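Local coordinates for protein glycoside Hydrolase (Bacteroides uniformis, PDB 5TA0) that probably hydrolyses agarose-type galactans as a family 86 glycoside hydrolase, with a neoagaro-oligosaccharide bound in its barrel domain, at residues 528-532 with 635-639. Residues are numbered along the deposited sequence; the frame is centred on the assembly and turned at random.
Sequences VKYYA and VTMQI
Val528 and Tyr530 pair antiparallel with Ile639 and Met637 through four backbone hydrogen bonds, two to each pair. Val528 N to Ile639 O and Ile639 N to Val528 O are each 2.8 Å; at the next hydrogen-bonded pair Tyr530 N reaches Met637 O at 2.8 Å, while Met637 N to Tyr530 O is more bent. Between them the strands draw in at the non-hydrogen-bonded pair Lys529-Gln638 (CA to CA 4.4 Å), and Lys529 CA lies 3.4 Å from Met637 O in a CA-H...O contact. On the Tyr530 face, CG anti to the carbonyl carbon (chi1 -66°) sends the ring back along its own strand toward Val528; its CD2/CE2 side meets Ile639, CE2 3.8 Å from CG1, and its OH hydrogen-bonds Lys553 N. An alanine in place of Tyr530 would probably leave that flank of Ile639 uncovered and Lys553 N without its hydroxyl partner. On the other face, Thr636 CG2 sits 3.6 Å from Tyr531 CD1, the side chains running side by side. Polar ends here reach helix 298-315: Lys529 NZ forms salt bridges with Asp305 and Glu308, and Tyr531 OH hydrogen-bonds Glu308. This is antiparallel pairing within a beta-sandwich, Tyr530 and Met637 facing strand 545-549 of the second sheet, Lys529 and Tyr531 docking the sandwich on the barrel that holds the glycan.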
ATOM      1  N   VAL A 528       8.772  14.764 -11.782  1.00 10.01           N
ATOM      2  CA  VAL A 528       9.052  13.652 -12.688  1.00 10.29           C
ATOM      3  C   VAL A 528      10.125  12.788 -12.044  1.00  9.74           C
ATOM      4  O   VAL A 528      11.120  13.305 -11.510  1.00  9.21           O
ATOM      5  CB  VAL A 528       9.476  14.131 -14.107  1.00 11.23           C
ATOM      6  CG1 VAL A 528       9.620  12.969 -15.046  1.00 11.83           C
ATOM      7  CG2 VAL A 528       8.427  15.072 -14.702  1.00 12.89           C
ATOM      8  N   LYS A 529       9.937  11.477 -12.098  1.00  9.38           N
ATOM      9  CA  LYS A 529      10.890  10.506 -11.552  1.00  9.69           C
ATOM     10  C   LYS A 529      11.605   9.795 -12.688  1.00  9.21           C
ATOM     11  O   LYS A 529      10.958   9.292 -13.628  1.00  9.98           O
ATOM     12  CB  LYS A 529      10.160   9.516 -10.665  1.00 10.42           C
ATOM     13  CG  LYS A 529      11.069   8.591  -9.910  1.00 11.25           C
ATOM     14  CD  LYS A 529      10.267   7.808  -8.899  1.00 12.09           C
ATOM     15  CE  LYS A 529      11.140   6.890  -8.073  1.00 12.08           C
ATOM     16  NZ  LYS A 529      10.314   6.280  -7.000  1.00 12.04           N
ATOM     17  N   TYR A 530      12.934   9.750 -12.600  1.00  8.59           N
ATOM     18  CA  TYR A 530      13.789   9.183 -13.639  1.00  8.86           C
ATOM     19  C   TYR A 530      14.571   8.002 -13.094  1.00  9.01           C
ATOM     20  O   TYR A 530      14.976   8.007 -11.931  1.00  9.56           O
ATOM     21  CB  TYR A 530      14.729  10.243 -14.196  1.00  9.01           C
ATOM     22  CG  TYR A 530      14.041  11.348 -14.945  1.00  9.18           C
ATOM     23  CD1 TYR A 530      13.767  11.233 -16.300  1.00  9.57           C
ATOM     24  CD2 TYR A 530      13.663  12.518 -14.305  1.00  9.33           C
ATOM     25  CE1 TYR A 530      13.106  12.240 -16.997  1.00 10.17           C
ATOM     26  CE2 TYR A 530      13.032  13.547 -15.008  1.00  9.55           C
ATOM     27  CZ  TYR A 530      12.743  13.396 -16.340  1.00  9.79           C
ATOM     28  OH  TYR A 530      12.127  14.417 -17.041  1.00 11.32           O
ATOM     29  N   TYR A 531      14.774   7.008 -13.950  1.00  8.79           N
ATOM     30  CA  TYR A 531      15.436   5.766 -13.572  1.00  8.73           C
ATOM     31  C   TYR A 531      16.801   5.678 -14.234  1.00  8.93           C
ATOM     32  O   TYR A 531      17.035   6.293 -15.266  1.00  9.47           O
ATOM     33  CB  TYR A 531      14.543   4.582 -13.965  1.00  8.88           C
ATOM     34  CG  TYR A 531      13.232   4.647 -13.234  1.00  8.85           C
ATOM     35  CD1 TYR A 531      13.093   4.089 -11.972  1.00  8.77           C
ATOM     36  CD2 TYR A 531      12.159   5.331 -13.772  1.00  8.97           C
ATOM     37  CE1 TYR A 531      11.902   4.213 -11.253  1.00  8.76           C
ATOM     38  CE2 TYR A 531      10.957   5.445 -13.080  1.00  8.97           C
ATOM     39  CZ  TYR A 531      10.843   4.873 -11.823  1.00  9.21           C
ATOM     40  OH  TYR A 531       9.662   5.015 -11.099  1.00 10.00           O
ATOM     41  N   ALA A 532      17.694   4.928 -13.629  1.00  9.37           N
ATOM     42  CA  ALA A 532      19.032   4.699 -14.187  1.00  9.57           C
ATOM     43  C   ALA A 532      19.001   3.607 -15.252  1.00  9.65           C
ATOM     44  O   ALA A 532      18.042   2.834 -15.396  1.00  9.94           O
ATOM     45  CB  ALA A 532      19.993   4.323 -13.079  1.00  9.59           C
ATOM     46  N   VAL A 635      19.572   3.501  -8.090  1.00  8.42           N
ATOM     47  CA  VAL A 635      19.770   4.937  -8.103  1.00  8.87           C
ATOM     48  C   VAL A 635      18.716   5.523  -9.021  1.00  8.62           C
ATOM     49  O   VAL A 635      18.656   5.181 -10.196  1.00  8.87           O
ATOM     50  CB  VAL A 635      21.186   5.324  -8.567  1.00  9.18           C
ATOM     51  CG1 VAL A 635      21.324   6.834  -8.598  1.00  9.68           C
ATOM     52  CG2 VAL A 635      22.229   4.690  -7.647  1.00  9.54           C
ATOM     53  N   THR A 636      17.838   6.337  -8.432  1.00  8.41           N
ATOM     54  CA  THR A 636      16.783   7.037  -9.185  1.00  8.47           C
ATOM     55  C   THR A 636      16.795   8.496  -8.785  1.00  8.93           C
ATOM     56  O   THR A 636      17.506   8.897  -7.880  1.00  9.57           O
ATOM     57  CB  THR A 636      15.402   6.378  -8.971  1.00  8.39           C
ATOM     58  OG1 THR A 636      14.992   6.508  -7.599  1.00  8.02           O
ATOM     59  CG2 THR A 636      15.441   4.905  -9.349  1.00  8.39           C
ATOM     60  N   MET A 637      15.999   9.312  -9.459  1.00  8.84           N
ATOM     61  CA  MET A 637      16.024  10.766  -9.191  1.00  9.67           C
ATOM     62  C   MET A 637      14.651  11.369  -9.396  1.00  9.68           C
ATOM     63  O   MET A 637      14.004  11.125 -10.398  1.00 10.22           O
ATOM     64  CB  MET A 637      17.054  11.445 -10.085  1.00 10.76           C
ATOM     65  CG  MET A 637      17.219  12.937  -9.829  1.00 11.58           C
ATOM     66  SD  MET A 637      18.741  13.610 -10.541  1.00 13.19           S
ATOM     67  CE  MET A 637      18.354  13.434 -12.280  1.00 13.60           C
ATOM     68  N   GLN A 638      14.222  12.183  -8.449  1.00  8.93           N
ATOM     69  CA  GLN A 638      13.038  13.040  -8.609  1.00  8.94           C
ATOM     70  C   GLN A 638      13.462  14.449  -8.986  1.00  9.52           C
ATOM     71  O   GLN A 638      14.353  15.030  -8.363  1.00  9.61           O
ATOM     72  CB  GLN A 638      12.231  13.112  -7.317  1.00  9.13           C
ATOM     73  CG  GLN A 638      11.521  11.817  -6.965  1.00  9.14           C
ATOM     74  CD  GLN A 638      11.189  11.790  -5.504  1.00  9.56           C
ATOM     75  OE1 GLN A 638      12.085  11.569  -4.682  1.00  9.72           O
ATOM     76  NE2 GLN A 638       9.930  12.032  -5.157  1.00 10.00           N
ATOM     77  N   ILE A 639      12.825  14.969 -10.018  1.00  9.90           N
ATOM     78  CA  ILE A 639      12.995  16.352 -10.485  1.00 11.55           C
ATOM     79  C   ILE A 639      11.679  17.077 -10.224  1.00 11.78           C
ATOM     80  O   ILE A 639      10.614  16.540 -10.531  1.00 12.95           O
ATOM     81  CB  ILE A 639      13.324  16.346 -12.001  1.00 13.16           C
ATOM     82  CG1 ILE A 639      14.656  15.624 -12.249  1.00 13.81           C
ATOM     83  CG2 ILE A 639      13.359  17.748 -12.596  1.00 14.97           C
ATOM     84  CD1 ILE A 639      15.872  16.281 -11.650  1.00 14.38           C
TER